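Local coordinates for Sca-family protein (Rickettsia rickettsii, PDB 4LQ8) that is a rickettsial surface cell antigen probably involved in cell adhesion, represented by its N-terminal head domain, at residues Ala243-Val257 and Tyr294-Val306. Residues are numbered along the deposited sequence; the frame is centred on the assembly and turned at random.
Sequences ALKADGTKPSKDKAV and YIEHGGEIYTLAV
Leu244 and Thr303 pair through both backbone bonds: Leu244 N to Thr303 O and Thr303 N to Leu244 O, each 2.9 Å. This antiparallel pair joins the end of strand 236-245 to strand 300-304, the second arm of the hairpin that folds back at His297-Glu300 through a type I' turn. Beside it the packing is tight. Ala243 CB sits between two residues of the hairpin, 3.7 Å from Tyr302 CB and 3.6 Å from Leu304 CD2. With CG of Tyr302 anti to its carbonyl carbon (chi1 -60°), the ring runs alongside the Lys245 side chain, its hydroxyl ending near Lys255, which crosses it at about a right angle. Lys245 CG and Pro251 CB both approach Tyr302 CE1 obliquely, each at 3.7 Å. Further along, Val257 splits its two methyls: CG2 meets Ile295 CD1 tip to tip, and CG1 lies over one face of the His297 imidazole, a CH-pi contact 3.7 Å from the ring centroid. Ile146 of helix 135-155 packs on both Val257 and His297, and Glu145 of that helix bonds to His297 NE2.

Past Lys245 the strands part as the chain enters a type I turn, and water takes over. One molecule links Lys245 O to Thr303 OG1; a second accepts from Ala246 N and donates to Ile301 O. Just beyond the turn, Asp247 OD1 accepts from Thr249 N, an Asx turn, and also from Thr249 OG1. At the other end of the contact a third water joins Lys255 O to His297 ND1. The chemistry therefore implies a short direct backbone join backed by apolar packing, with water bridging the backbones where the strands diverge, and an imidazole held at both nitrogens while a methyl covers one face.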
loop_
_atom_site.group_PDB
_atom_site.type_symbol
_atom_site.label_atom_id
_atom_site.label_comp_id
_atom_site.label_asym_id
_atom_site.label_seq_id
_atom_site.Cartn_x
_atom_site.Cartn_y
_atom_site.Cartn_z
ATOM N N ALA A 243 -1.445 -8.147 5.231
ATOM C CA ALA A 243 -0.894 -9.044 4.219
ATOM C C ALA A 243 -1.168 -10.474 4.684
ATOM O O ALA A 243 -1.222 -10.716 5.891
ATOM C CB ALA A 243 0.608 -8.822 4.121
ATOM N N LEU A 244 -1.374 -11.409 3.756
ATOM C CA LEU A 244 -1.605 -12.800 4.145
ATOM C C LEU A 244 -0.410 -13.622 3.731
ATOM O O LEU A 244 0.170 -13.366 2.668
ATOM C CB LEU A 244 -2.865 -13.389 3.475
ATOM C CG LEU A 244 -4.227 -12.872 3.930
ATOM C CD1 LEU A 244 -5.338 -13.611 3.209
ATOM C CD2 LEU A 244 -4.423 -13.012 5.447
ATOM N N LYS A 245 -0.097 -14.665 4.508
ATOM C CA LYS A 245 0.968 -15.614 4.181
ATOM C C LYS A 245 0.541 -16.462 2.970
ATOM O O LYS A 245 -0.635 -16.422 2.591
ATOM C CB LYS A 245 1.281 -16.509 5.395
ATOM C CG LYS A 245 1.784 -15.721 6.614
ATOM C CD LYS A 245 2.483 -16.612 7.624
ATOM C CE LYS A 245 1.544 -17.292 8.569
ATOM N NZ LYS A 245 2.246 -18.295 9.415
ATOM N N ALA A 246 1.478 -17.244 2.379
ATOM C CA ALA A 246 1.207 -18.101 1.194
ATOM C C ALA A 246 0.024 -19.067 1.363
ATOM O O ALA A 246 -0.615 -19.405 0.369
ATOM C CB ALA A 246 2.460 -18.875 0.785
ATOM N N ASP A 247 -0.271 -19.498 2.607
ATOM C CA ASP A 247 -1.380 -20.440 2.876
ATOM C C ASP A 247 -2.682 -19.702 3.274
ATOM O O ASP A 247 -3.615 -20.324 3.774
ATOM C CB ASP A 247 -0.964 -21.473 3.960
ATOM C CG ASP A 247 -0.659 -20.893 5.350
ATOM O OD1 ASP A 247 -0.794 -19.667 5.532
ATOM O OD2 ASP A 247 -0.247 -21.667 6.242
ATOM N N GLY A 248 -2.690 -18.388 3.109
ATOM C CA GLY A 248 -3.847 -17.555 3.410
ATOM C C GLY A 248 -4.070 -17.197 4.868
ATOM O O GLY A 248 -5.117 -16.648 5.201
ATOM N N THR A 249 -3.108 -17.490 5.754
ATOM C CA THR A 249 -3.244 -17.150 7.180
ATOM C C THR A 249 -2.572 -15.797 7.480
ATOM O O THR A 249 -1.687 -15.350 6.741
ATOM C CB THR A 249 -2.695 -18.268 8.093
ATOM O OG1 THR A 249 -1.308 -18.418 7.839
ATOM C CG2 THR A 249 -3.395 -19.596 7.889
ATOM N N LYS A 250 -2.976 -15.167 8.583
ATOM C CA LYS A 250 -2.455 -13.866 8.991
ATOM C C LYS A 250 -1.067 -13.980 9.608
ATOM O O LYS A 250 -0.775 -14.981 10.257
ATOM C CB LYS A 250 -3.453 -13.139 9.914
ATOM C CG LYS A 250 -4.764 -12.788 9.181
ATOM C CD LYS A 250 -5.701 -11.860 9.940
ATOM C CE LYS A 250 -6.532 -12.530 11.008
ATOM N NZ LYS A 250 -5.860 -12.503 12.332
ATOM N N PRO A 251 -0.152 -13.014 9.375
ATOM C CA PRO A 251 1.172 -13.118 10.008
ATOM C C PRO A 251 1.090 -12.652 11.464
ATOM O O PRO A 251 0.038 -12.152 11.897
ATOM C CB PRO A 251 2.005 -12.124 9.200
ATOM C CG PRO A 251 1.028 -11.057 8.808
ATOM C CD PRO A 251 -0.293 -11.746 8.624
ATOM N N SER A 252 2.199 -12.757 12.205
ATOM C CA SER A 252 2.199 -12.235 13.569
ATOM C C SER A 252 2.314 -10.696 13.500
ATOM O O SER A 252 2.779 -10.149 12.490
ATOM C CB SER A 252 3.348 -12.831 14.385
ATOM O OG SER A 252 4.603 -12.480 13.827
ATOM N N LYS A 253 1.868 -10.010 14.557
ATOM C CA LYS A 253 1.921 -8.554 14.715
ATOM C C LYS A 253 3.316 -8.000 14.434
ATOM O O LYS A 253 3.418 -6.932 13.840
ATOM C CB LYS A 253 1.491 -8.149 16.145
ATOM C CG LYS A 253 -0.012 -8.026 16.340
ATOM C CD LYS A 253 -0.342 -7.744 17.808
ATOM C CE LYS A 253 -1.802 -7.451 18.058
ATOM N NZ LYS A 253 -2.649 -8.673 17.989
ATOM N N ASP A 254 4.380 -8.726 14.848
ATOM C CA ASP A 254 5.777 -8.295 14.673
ATOM C C ASP A 254 6.293 -8.293 13.237
ATOM O O ASP A 254 7.248 -7.578 12.956
ATOM C CB ASP A 254 6.731 -9.112 15.566
ATOM C CG ASP A 254 6.794 -8.595 16.999
ATOM O OD1 ASP A 254 7.058 -7.383 17.185
ATOM O OD2 ASP A 254 6.550 -9.398 17.936
ATOM N N LYS A 255 5.695 -9.087 12.347
ATOM C CA LYS A 255 6.100 -9.214 10.942
ATOM C C LYS A 255 5.080 -8.608 9.971
ATOM O O LYS A 255 5.318 -8.586 8.763
ATOM C CB LYS A 255 6.291 -10.703 10.591
ATOM C CG LYS A 255 7.484 -11.352 11.277
ATOM C CD LYS A 255 7.693 -12.774 10.780
ATOM C CE LYS A 255 8.821 -13.490 11.489
ATOM N NZ LYS A 255 10.159 -12.972 11.090
ATOM N N ALA A 256 3.949 -8.137 10.499
ATOM C CA ALA A 256 2.811 -7.644 9.731
ATOM C C ALA A 256 3.025 -6.364 8.958
ATOM O O ALA A 256 3.465 -5.363 9.507
ATOM C CB ALA A 256 1.609 -7.483 10.629
ATOM N N VAL A 257 2.661 -6.402 7.684
ATOM C CA VAL A 257 2.623 -5.237 6.791
ATOM C C VAL A 257 1.208 -5.171 6.241
ATOM O O VAL A 257 0.471 -6.148 6.355
ATOM C CB VAL A 257 3.716 -5.196 5.716
ATOM C CG1 VAL A 257 5.055 -4.822 6.344
ATOM C CG2 VAL A 257 3.791 -6.510 4.943
ATOM N N TYR A 294 1.532 -8.883 -4.394
ATOM C CA TYR A 294 2.343 -9.664 -3.461
ATOM C C TYR A 294 3.625 -8.927 -3.171
ATOM O O TYR A 294 4.006 -8.014 -3.918
ATOM C CB TYR A 294 2.589 -11.132 -3.921
ATOM C CG TYR A 294 3.651 -11.325 -4.976
ATOM C CD1 TYR A 294 3.322 -11.344 -6.330
ATOM C CD2 TYR A 294 4.982 -11.560 -4.621
ATOM C CE1 TYR A 294 4.289 -11.604 -7.304
ATOM C CE2 TYR A 294 5.961 -11.785 -5.588
ATOM C CZ TYR A 294 5.609 -11.824 -6.927
ATOM O OH TYR A 294 6.584 -12.066 -7.862
ATOM N N ILE A 295 4.283 -9.326 -2.076
ATOM C CA ILE A 295 5.550 -8.769 -1.622
ATOM C C ILE A 295 6.379 -9.888 -1.010
ATOM O O ILE A 295 5.843 -10.868 -0.486
ATOM C CB ILE A 295 5.363 -7.605 -0.570
ATOM C CG1 ILE A 295 4.481 -8.056 0.606
ATOM C CG2 ILE A 295 4.786 -6.324 -1.214
ATOM C CD1 ILE A 295 4.913 -7.680 1.838
ATOM N N GLU A 296 7.676 -9.699 -1.032
ATOM C CA GLU A 296 8.643 -10.520 -0.337
ATOM C C GLU A 296 8.997 -9.598 0.826
ATOM O O GLU A 296 9.193 -8.417 0.587
ATOM C CB GLU A 296 9.848 -10.789 -1.232
ATOM C CG GLU A 296 10.625 -12.005 -0.775
ATOM C CD GLU A 296 11.817 -12.341 -1.644
ATOM O OE1 GLU A 296 11.823 -11.976 -2.845
ATOM O OE2 GLU A 296 12.748 -12.987 -1.116
ATOM N N HIS A 297 8.936 -10.078 2.069
ATOM C CA HIS A 297 9.161 -9.273 3.264
ATOM C C HIS A 297 9.750 -10.177 4.324
ATOM O O HIS A 297 9.149 -11.212 4.657
ATOM C CB HIS A 297 7.820 -8.677 3.754
ATOM C CG HIS A 297 7.946 -7.259 4.245
ATOM N ND1 HIS A 297 8.318 -6.972 5.560
ATOM C CD2 HIS A 297 7.796 -6.095 3.565
ATOM C CE1 HIS A 297 8.357 -5.653 5.639
ATOM N NE2 HIS A 297 8.048 -5.079 4.466
ATOM N N GLY A 298 10.930 -9.816 4.824
ATOM C CA GLY A 298 11.661 -10.629 5.796
ATOM C C GLY A 298 11.957 -12.032 5.279
ATOM O O GLY A 298 11.913 -12.998 6.039
ATOM N N GLY A 299 12.180 -12.152 3.974
ATOM C CA GLY A 299 12.438 -13.438 3.329
ATOM C C GLY A 299 11.214 -14.316 3.091
ATOM O O GLY A 299 11.362 -15.450 2.630
ATOM N N GLU A 300 9.988 -13.809 3.381
ATOM C CA GLU A 300 8.745 -14.566 3.182
ATOM C C GLU A 300 7.866 -13.864 2.160
ATOM O O GLU A 300 7.955 -12.653 1.987
ATOM C CB GLU A 300 7.971 -14.735 4.505
ATOM C CG GLU A 300 8.687 -15.540 5.581
ATOM C CD GLU A 300 8.792 -17.029 5.312
ATOM O OE1 GLU A 300 7.791 -17.742 5.541
ATOM O OE2 GLU A 300 9.872 -17.481 4.866
ATOM N N ILE A 301 6.974 -14.619 1.525
ATOM C CA ILE A 301 6.032 -14.104 0.548
ATOM C C ILE A 301 4.685 -13.862 1.204
ATOM O O ILE A 301 4.202 -14.697 1.951
ATOM C CB ILE A 301 5.937 -15.026 -0.712
ATOM C CG1 ILE A 301 7.263 -14.990 -1.538
ATOM C CG2 ILE A 301 4.710 -14.687 -1.581
ATOM C CD1 ILE A 301 7.520 -13.684 -2.438
ATOM N N TYR A 302 4.086 -12.720 0.907
ATOM C CA TYR A 302 2.758 -12.369 1.381
ATOM C C TYR A 302 1.997 -11.805 0.206
ATOM O O TYR A 302 2.605 -11.179 -0.661
ATOM C CB TYR A 302 2.807 -11.273 2.470
ATOM C CG TYR A 302 3.601 -11.649 3.695
ATOM C CD1 TYR A 302 2.991 -12.260 4.784
ATOM C CD2 TYR A 302 4.953 -11.355 3.788
ATOM C CE1 TYR A 302 3.718 -12.610 5.921
ATOM C CE2 TYR A 302 5.695 -11.724 4.907
ATOM C CZ TYR A 302 5.069 -12.327 5.983
ATOM O OH TYR A 302 5.808 -12.680 7.084
ATOM N N THR A 303 0.664 -11.976 0.194
ATOM C CA THR A 303 -0.161 -11.334 -0.817
ATOM C C THR A 303 -0.872 -10.187 -0.111
ATOM O O THR A 303 -1.040 -10.228 1.114
ATOM C CB THR A 303 -1.146 -12.308 -1.467
ATOM O OG1 THR A 303 -2.027 -12.830 -0.461
ATOM C CG2 THR A 303 -0.444 -13.442 -2.220
ATOM N N LEU A 304 -1.281 -9.168 -0.873
ATOM C CA LEU A 304 -2.071 -8.069 -0.341
ATOM C C LEU A 304 -3.481 -8.227 -0.927
ATOM O O LEU A 304 -3.633 -8.920 -1.927
ATOM C CB LEU A 304 -1.442 -6.688 -0.648
ATOM C CG LEU A 304 0.002 -6.456 -0.107
ATOM C CD1 LEU A 304 0.463 -5.077 -0.439
ATOM C CD2 LEU A 304 0.043 -6.534 1.403
ATOM N N ALA A 305 -4.506 -7.596 -0.313
ATOM C CA ALA A 305 -5.912 -7.759 -0.709
ATOM C C ALA A 305 -6.335 -6.867 -1.866
ATOM O O ALA A 305 -7.458 -6.381 -1.891
ATOM C CB ALA A 305 -6.810 -7.532 0.506
ATOM N N VAL A 306 -5.439 -6.632 -2.805
ATOM C CA VAL A 306 -5.709 -5.738 -3.932
ATOM C C VAL A 306 -5.199 -6.353 -5.244
ATOM O O VAL A 306 -4.079 -6.883 -5.303
ATOM C CB VAL A 306 -5.148 -4.300 -3.631
ATOM C CG1 VAL A 306 -3.607 -4.221 -3.693
ATOM C CG2 VAL A 306 -5.801 -3.238 -4.511
HETATM O O HOH W 1 -1.719 -15.380 0.213
HETATM O O HOH W 2 4.187 -16.959 3.387
HETATM O O HOH W 3 7.753 -8.990 7.489
#